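Local coordinates for protein salt-tolerant glutaminase (Micrococcus luteus, PDB 3AGD) that probably hydrolyses L-glutamine to L-glutamate and ammonium, as a salt-tolerant member of the glutaminase family, at residues 3-9 with 50-54; 9-13 with 39-43; 67-71 with 111-117; 117-122 with 187-191. All blocks are in the same frame, centred on the assembly; numbering follows the deposited sequence.

Contact 1: residues 3-9 with 50-54; sequences HPIPDYL and LHCAG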
loop_
_atom_site.group_PDB
_atom_site.type_symbol
_atom_site.label_atom_id
_atom_site.label_comp_id
_atom_site.label_asym_id
_atom_site.label_seq_id
_atom_site.Cartn_x
_atom_site.Cartn_y
_atom_site.Cartn_z
ATOM N N HIS A 3 4.609 -25.258 11.594
ATOM C CA HIS A 3 4.706 -23.845 11.255
ATOM C C HIS A 3 4.304 -23.025 12.475
ATOM O O HIS A 3 3.271 -23.279 13.086
ATOM C CB HIS A 3 3.781 -23.537 10.082
ATOM C CG HIS A 3 4.173 -22.320 9.308
ATOM N ND1 HIS A 3 4.164 -21.056 9.854
ATOM C CD2 HIS A 3 4.608 -22.179 8.034
ATOM C CE1 HIS A 3 4.578 -20.186 8.948
ATOM N NE2 HIS A 3 4.853 -20.843 7.835
ATOM N N PRO A 4 5.121 -22.034 12.856
ATOM C CA PRO A 4 4.781 -21.218 14.026
ATOM C C PRO A 4 3.560 -20.296 13.904
ATOM O O PRO A 4 2.908 -20.001 14.907
ATOM C CB PRO A 4 6.075 -20.444 14.296
ATOM C CG PRO A 4 6.685 -20.321 12.951
ATOM C CD PRO A 4 6.455 -21.685 12.341
ATOM N N ILE A 5 3.242 -19.847 12.694
ATOM C CA ILE A 5 2.104 -18.947 12.519
ATOM C C ILE A 5 0.776 -19.514 13.028
ATOM O O ILE A 5 -0.008 -18.796 13.643
ATOM C CB ILE A 5 1.975 -18.486 11.046
ATOM C CG1 ILE A 5 3.161 -17.577 10.706
ATOM C CG2 ILE A 5 0.667 -17.713 10.835
ATOM C CD1 ILE A 5 3.152 -17.041 9.303
ATOM N N PRO A 6 0.504 -20.808 12.778
ATOM C CA PRO A 6 -0.756 -21.383 13.262
ATOM C C PRO A 6 -0.780 -21.392 14.793
ATOM O O PRO A 6 -1.839 -21.258 15.409
ATOM C CB PRO A 6 -0.734 -22.794 12.680
ATOM C CG PRO A 6 -0.002 -22.604 11.394
ATOM C CD PRO A 6 1.150 -21.714 11.814
ATOM N N ASP A 7 0.396 -21.558 15.397
ATOM C CA ASP A 7 0.522 -21.567 16.852
ATOM C C ASP A 7 0.260 -20.162 17.380
ATOM O O ASP A 7 -0.368 -19.982 18.426
ATOM C CB ASP A 7 1.920 -22.036 17.259
ATOM C CG ASP A 7 2.106 -23.537 17.086
ATOM O OD1 ASP A 7 3.251 -24.015 17.232
ATOM O OD2 ASP A 7 1.107 -24.238 16.814
ATOM N N TYR A 8 0.751 -19.166 16.649
ATOM C CA TYR A 8 0.535 -17.778 17.022
ATOM C C TYR A 8 -0.969 -17.515 17.051
ATOM O O TYR A 8 -1.498 -16.938 18.001
ATOM C CB TYR A 8 1.175 -16.837 16.002
ATOM C CG TYR A 8 0.637 -15.430 16.108
ATOM C CD1 TYR A 8 1.115 -14.550 17.077
ATOM C CD2 TYR A 8 -0.415 -15.007 15.296
ATOM C CE1 TYR A 8 0.555 -13.287 17.239
ATOM C CE2 TYR A 8 -0.983 -13.748 15.450
ATOM C CZ TYR A 8 -0.496 -12.895 16.424
ATOM O OH TYR A 8 -1.082 -11.665 16.604
ATOM N N LEU A 9 -1.651 -17.934 15.989
ATOM C CA LEU A 9 -3.092 -17.742 15.886
ATOM C C LEU A 9 -3.819 -18.458 17.017
ATOM O O LEU A 9 -4.729 -17.897 17.630
ATOM C CB LEU A 9 -3.600 -18.245 14.530
ATOM C CG LEU A 9 -3.096 -17.473 13.299
ATOM C CD1 LEU A 9 -3.681 -18.083 12.039
ATOM C CD2 LEU A 9 -3.484 -16.005 13.408
ATOM N N LEU A 50 -2.461 -21.847 4.211
ATOM C CA LEU A 50 -3.646 -21.472 4.956
ATOM C C LEU A 50 -3.401 -21.780 6.432
ATOM O O LEU A 50 -3.571 -22.914 6.879
ATOM C CB LEU A 50 -4.845 -22.263 4.431
ATOM C CG LEU A 50 -6.239 -21.914 4.947
ATOM C CD1 LEU A 50 -6.554 -20.452 4.661
ATOM C CD2 LEU A 50 -7.260 -22.821 4.271
ATOM N N HIS A 51 -2.977 -20.768 7.180
ATOM C CA HIS A 51 -2.710 -20.931 8.603
ATOM C C HIS A 51 -3.968 -20.531 9.366
ATOM O O HIS A 51 -4.468 -19.420 9.194
ATOM C CB HIS A 51 -1.539 -20.035 9.029
ATOM C CG HIS A 51 -0.335 -20.145 8.143
ATOM N ND1 HIS A 51 0.282 -21.346 7.867
ATOM C CD2 HIS A 51 0.371 -19.199 7.476
ATOM C CE1 HIS A 51 1.315 -21.136 7.069
ATOM N NE2 HIS A 51 1.391 -19.842 6.817
ATOM N N CYS A 52 -4.482 -21.425 10.207
ATOM C CA CYS A 52 -5.687 -21.111 10.965
ATOM C C CYS A 52 -5.690 -21.658 12.377
ATOM O O CYS A 52 -4.812 -22.423 12.763
ATOM C CB CYS A 52 -6.933 -21.629 10.245
ATOM S SG CYS A 52 -6.633 -22.395 8.659
ATOM N N ALA A 53 -6.707 -21.261 13.135
ATOM C CA ALA A 53 -6.878 -21.690 14.517
ATOM C C ALA A 53 -8.310 -21.406 14.957
ATOM O O ALA A 53 -8.993 -20.567 14.364
ATOM C CB ALA A 53 -5.898 -20.952 15.421
ATOM N N GLY A 54 -8.758 -22.110 15.993
ATOM C CA GLY A 54 -10.104 -21.918 16.500
ATOM C C GLY A 54 -11.170 -22.466 15.574
ATOM O O GLY A 54 -10.918 -23.405 14.818
HETATM O O HOH W 1 -3.855 -23.713 15.113
#
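Pro6 and Leu9 of helix 4-9 lie over His51 and Ala53 of strand 50-54, with the axes running 28° from parallel and approaching to 6.8 Å. The N-terminal helix covers an outer strand of the five-stranded antiparallel sheet, consistent with the beta-lactamase-like fold of glutaminases. His51 (chi1 -49°, CG anti to the carbonyl carbon) turns its ring to the helix. Its CE1 stands over the centre of the His3 ring, 3.6 Å from His3 CD2, with the planes 38° apart, an oblique pair. Ile5 CB makes a CH-pi contact over a face of the His51 ring, 4.2 Å from the centroid, and Pro6 CG comes within 3.8 Å of His51 ND1. His3 caps the helix: its ND1 accepts from Ile5 N (3.2 Å) in the ring plane, which fixes the ring's rotation and leaves NE2 for a weak bond to Asp345 of the second subunit. His51 NE2 is hydrogen-bonded to Glu341 of that subunit. Pro6 suits the first turn, where its missing N-H costs no helix bond. Ala53 suits its place because its short methyl lets the helix come close, CB lying 3.7 Å from Leu9 CB. A water donates to Pro6 O and, at 2.8 Å, to Cys52 O.

Contact 2: residues 9-13 with 39-43; sequences LASLV and FGIAL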
loop_
_atom_site.group_PDB
_atom_site.type_symbol
_atom_site.label_atom_id
_atom_site.label_comp_id
_atom_site.label_asym_id
_atom_site.label_seq_id
_atom_site.Cartn_x
_atom_site.Cartn_y
_atom_site.Cartn_z
ATOM N N LEU A 9 -1.651 -17.934 15.989
ATOM C CA LEU A 9 -3.092 -17.742 15.886
ATOM C C LEU A 9 -3.819 -18.458 17.017
ATOM O O LEU A 9 -4.729 -17.897 17.630
ATOM C CB LEU A 9 -3.600 -18.245 14.530
ATOM C CG LEU A 9 -3.096 -17.473 13.299
ATOM C CD1 LEU A 9 -3.681 -18.083 12.039
ATOM C CD2 LEU A 9 -3.484 -16.005 13.408
ATOM N N ALA A 10 -3.412 -19.695 17.291
ATOM C CA ALA A 10 -4.023 -20.483 18.354
ATOM C C ALA A 10 -3.909 -19.741 19.680
ATOM O O ALA A 10 -4.853 -19.720 20.469
ATOM C CB ALA A 10 -3.348 -21.851 18.452
ATOM N N SER A 11 -2.752 -19.128 19.919
ATOM C CA SER A 11 -2.522 -18.372 21.148
ATOM C C SER A 11 -3.378 -17.113 21.157
ATOM O O SER A 11 -3.939 -16.736 22.185
ATOM C CB SER A 11 -1.049 -17.972 21.268
ATOM O OG SER A 11 -0.213 -19.110 21.243
ATOM N N LEU A 12 -3.470 -16.460 20.005
ATOM C CA LEU A 12 -4.266 -15.248 19.891
ATOM C C LEU A 12 -5.726 -15.561 20.200
ATOM O O LEU A 12 -6.391 -14.819 20.918
ATOM C CB LEU A 12 -4.145 -14.666 18.483
ATOM C CG LEU A 12 -4.769 -13.278 18.333
ATOM C CD1 LEU A 12 -4.070 -12.315 19.287
ATOM C CD2 LEU A 12 -4.642 -12.805 16.898
ATOM N N VAL A 13 -6.221 -16.669 19.656
ATOM C CA VAL A 13 -7.600 -17.078 19.891
ATOM C C VAL A 13 -7.819 -17.349 21.378
ATOM O O VAL A 13 -8.806 -16.901 21.961
ATOM C CB VAL A 13 -7.945 -18.347 19.088
ATOM C CG1 VAL A 13 -9.324 -18.862 19.481
ATOM C CG2 VAL A 13 -7.904 -18.036 17.601
ATOM N N PHE A 39 -15.100 -18.626 17.979
ATOM C CA PHE A 39 -14.029 -17.706 17.611
ATOM C C PHE A 39 -12.997 -18.405 16.726
ATOM O O PHE A 39 -12.271 -19.290 17.180
ATOM C CB PHE A 39 -13.369 -17.182 18.894
ATOM C CG PHE A 39 -12.371 -16.070 18.679
ATOM C CD1 PHE A 39 -12.316 -15.370 17.479
ATOM C CD2 PHE A 39 -11.505 -15.700 19.705
ATOM C CE1 PHE A 39 -11.417 -14.321 17.304
ATOM C CE2 PHE A 39 -10.600 -14.649 19.540
ATOM C CZ PHE A 39 -10.558 -13.958 18.334
ATOM N N GLY A 40 -12.943 -18.006 15.461
ATOM C CA GLY A 40 -12.001 -18.606 14.536
ATOM C C GLY A 40 -11.249 -17.575 13.719
ATOM O O GLY A 40 -11.711 -16.443 13.545
ATOM N N ILE A 41 -10.089 -17.970 13.205
ATOM C CA ILE A 41 -9.263 -17.076 12.413
ATOM C C ILE A 41 -8.452 -17.866 11.388
ATOM O O ILE A 41 -8.069 -19.007 11.635
ATOM C CB ILE A 41 -8.301 -16.290 13.326
ATOM C CG1 ILE A 41 -7.551 -15.233 12.517
ATOM C CG2 ILE A 41 -7.319 -17.248 13.983
ATOM C CD1 ILE A 41 -6.875 -14.203 13.389
ATOM N N ALA A 42 -8.192 -17.254 10.237
ATOM C CA ALA A 42 -7.429 -17.917 9.188
ATOM C C ALA A 42 -6.696 -16.907 8.323
ATOM O O ALA A 42 -7.207 -15.816 8.050
ATOM C CB ALA A 42 -8.357 -18.761 8.318
ATOM N N LEU A 43 -5.493 -17.276 7.897
ATOM C CA LEU A 43 -4.686 -16.423 7.041
ATOM C C LEU A 43 -4.342 -17.209 5.789
ATOM O O LEU A 43 -3.885 -18.343 5.878
ATOM C CB LEU A 43 -3.387 -16.015 7.743
ATOM C CG LEU A 43 -3.449 -15.278 9.084
ATOM C CD1 LEU A 43 -2.032 -14.916 9.513
ATOM C CD2 LEU A 43 -4.299 -14.028 8.965
#
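Leu9 and Ile41 meet with their side chains at about a right angle, CD2 of Leu9 lying 3.8 Å from CD1 of Ile41. Ile41 uses both of its branches. With CG1 anti to the backbone N (chi1 -173°), the long branch carries CD1 toward Leu9, while CG2 is held between the backbone N and the carbonyl carbon and meets Leu9 CB at 3.9 Å and Val13 CG2 at 3.7 Å. Val13 divides its methyls: a chi1 of 173° puts CG1 anti to the backbone N and CG2 anti to the carbonyl carbon, which sends CG2 to Ile41 and CG1 to Phe39 CD2 (3.8 Å). Both partners lie alongside the valine, pointing the opposite way. The helix runs roughly antiparallel to strand 40-43, at 153° with 9.0 Å between the axes, the layered packing of a helix on a beta-sheet expected of a beta-lactamase-like fold. Branched aliphatic residues suit such a layer because they fill the space between helix and sheet without polar groups to satisfy. Further along the strand, Leu9 CD1 reaches Leu43 CG at 4.1 Å, and Leu298 of the neighbouring helix 289-301 touches both leucines. At the other end the Phe39 ring is approached obliquely by Val13 O, 3.7 Å from CD2, while Phe39 N is bonded to Asp55 OD2.

Contact 3: residues 67-71 with 111-117; sequences KPFTY and AMINAGA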
loop_
_atom_site.group_PDB
_atom_site.type_symbol
_atom_site.label_atom_id
_atom_site.label_comp_id
_atom_site.label_asym_id
_atom_site.label_seq_id
_atom_site.Cartn_x
_atom_site.Cartn_y
_atom_site.Cartn_z
ATOM N N LYS A 67 -20.032 -7.604 -0.144
ATOM C CA LYS A 67 -19.957 -6.388 -0.944
ATOM C C LYS A 67 -18.740 -6.212 -1.852
ATOM O O LYS A 67 -18.884 -5.856 -3.019
ATOM C CB LYS A 67 -20.132 -5.178 -0.025
ATOM C CG LYS A 67 -21.524 -5.124 0.604
ATOM C CD LYS A 67 -21.642 -4.005 1.620
ATOM C CE LYS A 67 -23.058 -3.912 2.172
ATOM N NZ LYS A 67 -23.160 -2.847 3.200
ATOM N N PRO A 68 -17.525 -6.452 -1.338
ATOM C CA PRO A 68 -16.384 -6.274 -2.237
ATOM C C PRO A 68 -16.373 -7.242 -3.411
ATOM O O PRO A 68 -15.879 -6.916 -4.492
ATOM C CB PRO A 68 -15.175 -6.449 -1.314
ATOM C CG PRO A 68 -15.705 -7.245 -0.171
ATOM C CD PRO A 68 -17.078 -6.695 0.044
ATOM N N PHE A 69 -16.944 -8.422 -3.209
ATOM C CA PHE A 69 -16.963 -9.432 -4.259
ATOM C C PHE A 69 -18.002 -9.195 -5.350
ATOM O O PHE A 69 -17.716 -9.392 -6.531
ATOM C CB PHE A 69 -17.110 -10.811 -3.615
ATOM C CG PHE A 69 -16.054 -11.083 -2.580
ATOM C CD1 PHE A 69 -16.389 -11.215 -1.233
ATOM C CD2 PHE A 69 -14.709 -11.114 -2.940
ATOM C CE1 PHE A 69 -15.402 -11.367 -0.262
ATOM C CE2 PHE A 69 -13.712 -11.264 -1.975
ATOM C CZ PHE A 69 -14.058 -11.390 -0.631
ATOM N N THR A 70 -19.197 -8.757 -4.975
ATOM C CA THR A 70 -20.216 -8.479 -5.982
ATOM C C THR A 70 -19.777 -7.245 -6.765
ATOM O O THR A 70 -20.042 -7.126 -7.961
ATOM C CB THR A 70 -21.603 -8.221 -5.344
ATOM O OG1 THR A 70 -21.470 -7.320 -4.241
ATOM C CG2 THR A 70 -22.218 -9.518 -4.859
ATOM N N TYR A 71 -19.100 -6.328 -6.078
ATOM C CA TYR A 71 -18.595 -5.105 -6.698
ATOM C C TYR A 71 -17.595 -5.497 -7.787
ATOM O O TYR A 71 -17.614 -4.949 -8.884
ATOM C CB TYR A 71 -17.931 -4.220 -5.630
ATOM C CG TYR A 71 -17.423 -2.871 -6.108
ATOM C CD1 TYR A 71 -18.116 -2.135 -7.074
ATOM C CD2 TYR A 71 -16.288 -2.293 -5.530
ATOM C CE1 TYR A 71 -17.696 -0.854 -7.452
ATOM C CE2 TYR A 71 -15.860 -1.013 -5.895
ATOM C CZ TYR A 71 -16.569 -0.297 -6.856
ATOM O OH TYR A 71 -16.161 0.977 -7.207
ATOM N N ALA A 111 -19.571 1.405 -2.882
ATOM C CA ALA A 111 -20.008 0.010 -2.863
ATOM C C ALA A 111 -20.048 -0.685 -1.504
ATOM O O ALA A 111 -20.634 -1.763 -1.388
ATOM C CB ALA A 111 -19.142 -0.815 -3.834
ATOM N N MET A 112 -19.434 -0.080 -0.490
ATOM C CA MET A 112 -19.390 -0.662 0.853
ATOM C C MET A 112 -20.641 -0.407 1.693
ATOM O O MET A 112 -20.931 -1.158 2.626
ATOM C CB MET A 112 -18.161 -0.148 1.609
ATOM C CG MET A 112 -16.832 -0.557 0.983
ATOM S SD MET A 112 -16.636 -2.354 0.844
ATOM C CE MET A 112 -16.969 -2.616 -0.887
ATOM N N ILE A 113 -21.374 0.652 1.372
ATOM C CA ILE A 113 -22.596 0.973 2.098
ATOM C C ILE A 113 -23.762 0.292 1.386
ATOM O O ILE A 113 -23.711 0.056 0.175
ATOM C CB ILE A 113 -22.855 2.498 2.147
ATOM C CG1 ILE A 113 -23.043 3.046 0.730
ATOM C CG2 ILE A 113 -21.689 3.202 2.828
ATOM C CD1 ILE A 113 -23.421 4.516 0.679
ATOM N N ASN A 114 -24.809 -0.019 2.139
ATOM C CA ASN A 114 -25.978 -0.694 1.592
ATOM C C ASN A 114 -26.479 -0.106 0.280
ATOM O O ASN A 114 -26.590 -0.816 -0.714
ATOM C CB ASN A 114 -27.100 -0.698 2.633
ATOM C CG ASN A 114 -26.811 -1.640 3.784
ATOM O OD1 ASN A 114 -25.656 -1.996 4.033
ATOM N ND2 ASN A 114 -27.857 -2.044 4.499
ATOM N N ALA A 115 -26.770 1.190 0.276
ATOM C CA ALA A 115 -27.268 1.862 -0.924
ATOM C C ALA A 115 -26.390 1.574 -2.142
ATOM O O ALA A 115 -26.893 1.313 -3.235
ATOM C CB ALA A 115 -27.356 3.366 -0.680
ATOM N N GLY A 116 -25.077 1.627 -1.958
ATOM C CA GLY A 116 -24.188 1.346 -3.070
ATOM C C GLY A 116 -24.167 -0.141 -3.387
ATOM O O GLY A 116 -23.970 -0.540 -4.538
ATOM N N ALA A 117 -24.367 -0.965 -2.361
ATOM C CA ALA A 117 -24.368 -2.415 -2.532
ATOM C C ALA A 117 -25.599 -2.865 -3.315
ATOM O O ALA A 117 -25.547 -3.846 -4.059
ATOM C CB ALA A 117 -24.322 -3.105 -1.165
HETATM O O HOH W 2 -21.231 -4.036 -3.221
HETATM O O HOH W 3 -23.363 -5.561 -3.447
HETATM O O HOH W 4 -17.412 2.225 -4.588
#
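The ring of Tyr71 lies flat over the methyl of Ala111: CB of Ala111 is 3.5 Å from the ring centroid and only 11° off its normal, a CH-pi contact over the centre of one face. A methyl suits this place because a ring can settle directly on it. At the far end of that ring the hydroxyl is hydrogen-bonded to Arg232 and more weakly to a water that accepts from Ala111 N. The other flat group, the carboxamide of Asn114, turns its OD1 to Lys67 NZ at 2.8 Å, with the donor tilted 19° from the carbonyl plane, and gives its ND2 to Asn167 OD1. Lys67 NZ also donates to Met112 O at 2.9 Å, from 39° above that carbonyl's plane. The lysine chain, extended beyond CG, is long enough to span from its helix to these acceptors, and its CE passes 3.7 Å from Ala117 CB. The chain of Met112 starts out away from the helix and, bent at its second and third torsions, doubles back to put CE 3.9 Å from Pro68 N. One water donates to Lys67 O and Ala111 O, bridging the backbones; another links the Thr70 hydroxyl to Ala117 O, to which it donates. Asn114 belongs to the L-glutamate site, and Lys67 meets Ser64 OG in a weak bond, with Tyr191 alongside. A serine and lysine so spaced at a helix start match the SxxK motif of serine beta-lactamases and probably mark the equivalent active site.

Contact 4: residues 117-122 with 187-191; sequences ALAVHQ and IVAGY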
loop_
_atom_site.group_PDB
_atom_site.type_symbol
_atom_site.label_atom_id
_atom_site.label_comp_id
_atom_site.label_asym_id
_atom_site.label_seq_id
_atom_site.Cartn_x
_atom_site.Cartn_y
_atom_site.Cartn_z
ATOM N N ALA A 117 -24.367 -0.965 -2.361
ATOM C CA ALA A 117 -24.368 -2.415 -2.532
ATOM C C ALA A 117 -25.599 -2.865 -3.315
ATOM O O ALA A 117 -25.547 -3.846 -4.059
ATOM C CB ALA A 117 -24.322 -3.105 -1.165
ATOM N N LEU A 118 -26.703 -2.142 -3.142
ATOM C CA LEU A 118 -27.938 -2.446 -3.853
ATOM C C LEU A 118 -27.732 -2.056 -5.314
ATOM O O LEU A 118 -28.177 -2.756 -6.223
ATOM C CB LEU A 118 -29.112 -1.658 -3.252
ATOM C CG LEU A 118 -29.562 -2.067 -1.841
ATOM C CD1 LEU A 118 -30.446 -0.983 -1.245
ATOM C CD2 LEU A 118 -30.309 -3.402 -1.894
ATOM N N ALA A 119 -27.046 -0.938 -5.533
ATOM C CA ALA A 119 -26.771 -0.464 -6.887
ATOM C C ALA A 119 -25.867 -1.461 -7.604
ATOM O O ALA A 119 -26.022 -1.698 -8.801
ATOM C CB ALA A 119 -26.105 0.913 -6.845
ATOM N N VAL A 120 -24.922 -2.039 -6.865
ATOM C CA VAL A 120 -23.995 -3.025 -7.416
ATOM C C VAL A 120 -24.720 -4.310 -7.835
ATOM O O VAL A 120 -24.473 -4.846 -8.913
ATOM C CB VAL A 120 -22.898 -3.392 -6.386
ATOM C CG1 VAL A 120 -22.213 -4.699 -6.782
ATOM C CG2 VAL A 120 -21.868 -2.263 -6.300
ATOM N N HIS A 121 -25.616 -4.801 -6.987
ATOM C CA HIS A 121 -26.345 -6.023 -7.302
ATOM C C HIS A 121 -27.180 -5.848 -8.572
ATOM O O HIS A 121 -27.280 -6.762 -9.388
ATOM C CB HIS A 121 -27.237 -6.425 -6.126
ATOM C CG HIS A 121 -27.672 -7.856 -6.168
ATOM N ND1 HIS A 121 -28.637 -8.319 -7.039
ATOM C CD2 HIS A 121 -27.234 -8.939 -5.484
ATOM C CE1 HIS A 121 -28.771 -9.625 -6.891
ATOM N NE2 HIS A 121 -27.930 -10.026 -5.954
ATOM N N GLN A 122 -27.755 -4.659 -8.732
ATOM C CA GLN A 122 -28.576 -4.312 -9.888
ATOM C C GLN A 122 -27.774 -4.306 -11.193
ATOM O O GLN A 122 -28.342 -4.441 -12.273
ATOM C CB GLN A 122 -29.223 -2.928 -9.664
ATOM C CG GLN A 122 -29.790 -2.249 -10.926
ATOM C CD GLN A 122 -31.181 -2.732 -11.309
ATOM O OE1 GLN A 122 -32.188 -2.238 -10.797
ATOM N NE2 GLN A 122 -31.240 -3.706 -12.207
ATOM N N ILE A 187 -34.523 -6.030 -5.989
ATOM C CA ILE A 187 -33.127 -5.723 -5.718
ATOM C C ILE A 187 -32.773 -6.029 -4.269
ATOM O O ILE A 187 -31.693 -6.531 -3.983
ATOM C CB ILE A 187 -32.817 -4.251 -6.050
ATOM C CG1 ILE A 187 -33.039 -4.018 -7.547
ATOM C CG2 ILE A 187 -31.383 -3.920 -5.680
ATOM C CD1 ILE A 187 -32.220 -4.958 -8.444
ATOM N N VAL A 188 -33.688 -5.745 -3.351
ATOM C CA VAL A 188 -33.430 -6.033 -1.948
ATOM C C VAL A 188 -33.349 -7.543 -1.727
ATOM O O VAL A 188 -32.500 -8.016 -0.971
ATOM C CB VAL A 188 -34.529 -5.437 -1.044
ATOM C CG1 VAL A 188 -34.440 -6.022 0.358
ATOM C CG2 VAL A 188 -34.379 -3.917 -0.991
ATOM N N ALA A 189 -34.218 -8.299 -2.397
ATOM C CA ALA A 189 -34.221 -9.752 -2.251
ATOM C C ALA A 189 -32.888 -10.348 -2.700
ATOM O O ALA A 189 -32.353 -11.247 -2.052
ATOM C CB ALA A 189 -35.376 -10.367 -3.058
ATOM N N GLY A 190 -32.354 -9.846 -3.809
ATOM C CA GLY A 190 -31.083 -10.345 -4.303
ATOM C C GLY A 190 -29.939 -9.994 -3.368
ATOM O O GLY A 190 -29.046 -10.804 -3.121
ATOM N N TYR A 191 -29.960 -8.778 -2.841
ATOM C CA TYR A 191 -28.918 -8.334 -1.925
ATOM C C TYR A 191 -28.984 -9.122 -0.614
ATOM O O TYR A 191 -27.955 -9.493 -0.047
ATOM C CB TYR A 191 -29.073 -6.838 -1.649
ATOM C CG TYR A 191 -28.221 -6.334 -0.505
ATOM C CD1 TYR A 191 -26.837 -6.255 -0.623
ATOM C CD2 TYR A 191 -28.802 -5.965 0.706
ATOM C CE1 TYR A 191 -26.049 -5.823 0.441
ATOM C CE2 TYR A 191 -28.026 -5.534 1.776
ATOM C CZ TYR A 191 -26.652 -5.469 1.638
ATOM O OH TYR A 191 -25.881 -5.084 2.708
#
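His121 and Gly190 form the tight end of this contact. The imidazole lies with one face on the glycine's backbone, Gly190 C standing 3.2 Å above the ring plane and Tyr191 N also over that face. With no side chain, Gly190 leaves room for the ring. His121 CG is anti to the backbone N (chi1 -161°), which swings the ring across to the other helix. His121 NE2 comes within 3.1 Å of Gly190 O, but at an angle too poor for a hydrogen bond, and the buried ND1 has no partner in the model. The two helices cross almost perpendicularly, at 96° with axes 9.2 Å apart, in the helical part of a probable beta-lactamase-like fold. Leu118 CD2 packs 3.7 Å from Tyr191 CB, and Ala117 CB touches the same residue's ring at CE1 (3.6 Å); this packing probably helps to set the position of Tyr191, which binds L-glutamate. Looser, though still buried, is the side facing helix 165-176, where Leu118 CD2 meets Val188 CG2 at 4.2 Å. Ile187 CD1 rests closely against Gln122 OE1 (3.6 Å), whose amide has polar partners: OE1 accepts from Gln181 N, and NE2 is bonded to Asp182 OD1.

Overall arrangement
From the N terminus, helix 4-16 opens both contact 1 and contact 2, which share Leu9. The chain returns first to close contact 2 at residues 39-43 and then contact 1 at 50-54, so the shorter loop lies within the longer one; the two closing strands are neighbours in the antiparallel sheet, and together the contacts fasten the first helix to it. Contact 3 then closes a loop from 67-71 to 111-117, joining helix 67-78 to the start of helix 114-123, before contact 4 closes a longer one from 117-122 to 187-191, tying that second helix to helix 184-195; none cross. Contacts 3 and 4 share Ala117 and meet at Tyr191.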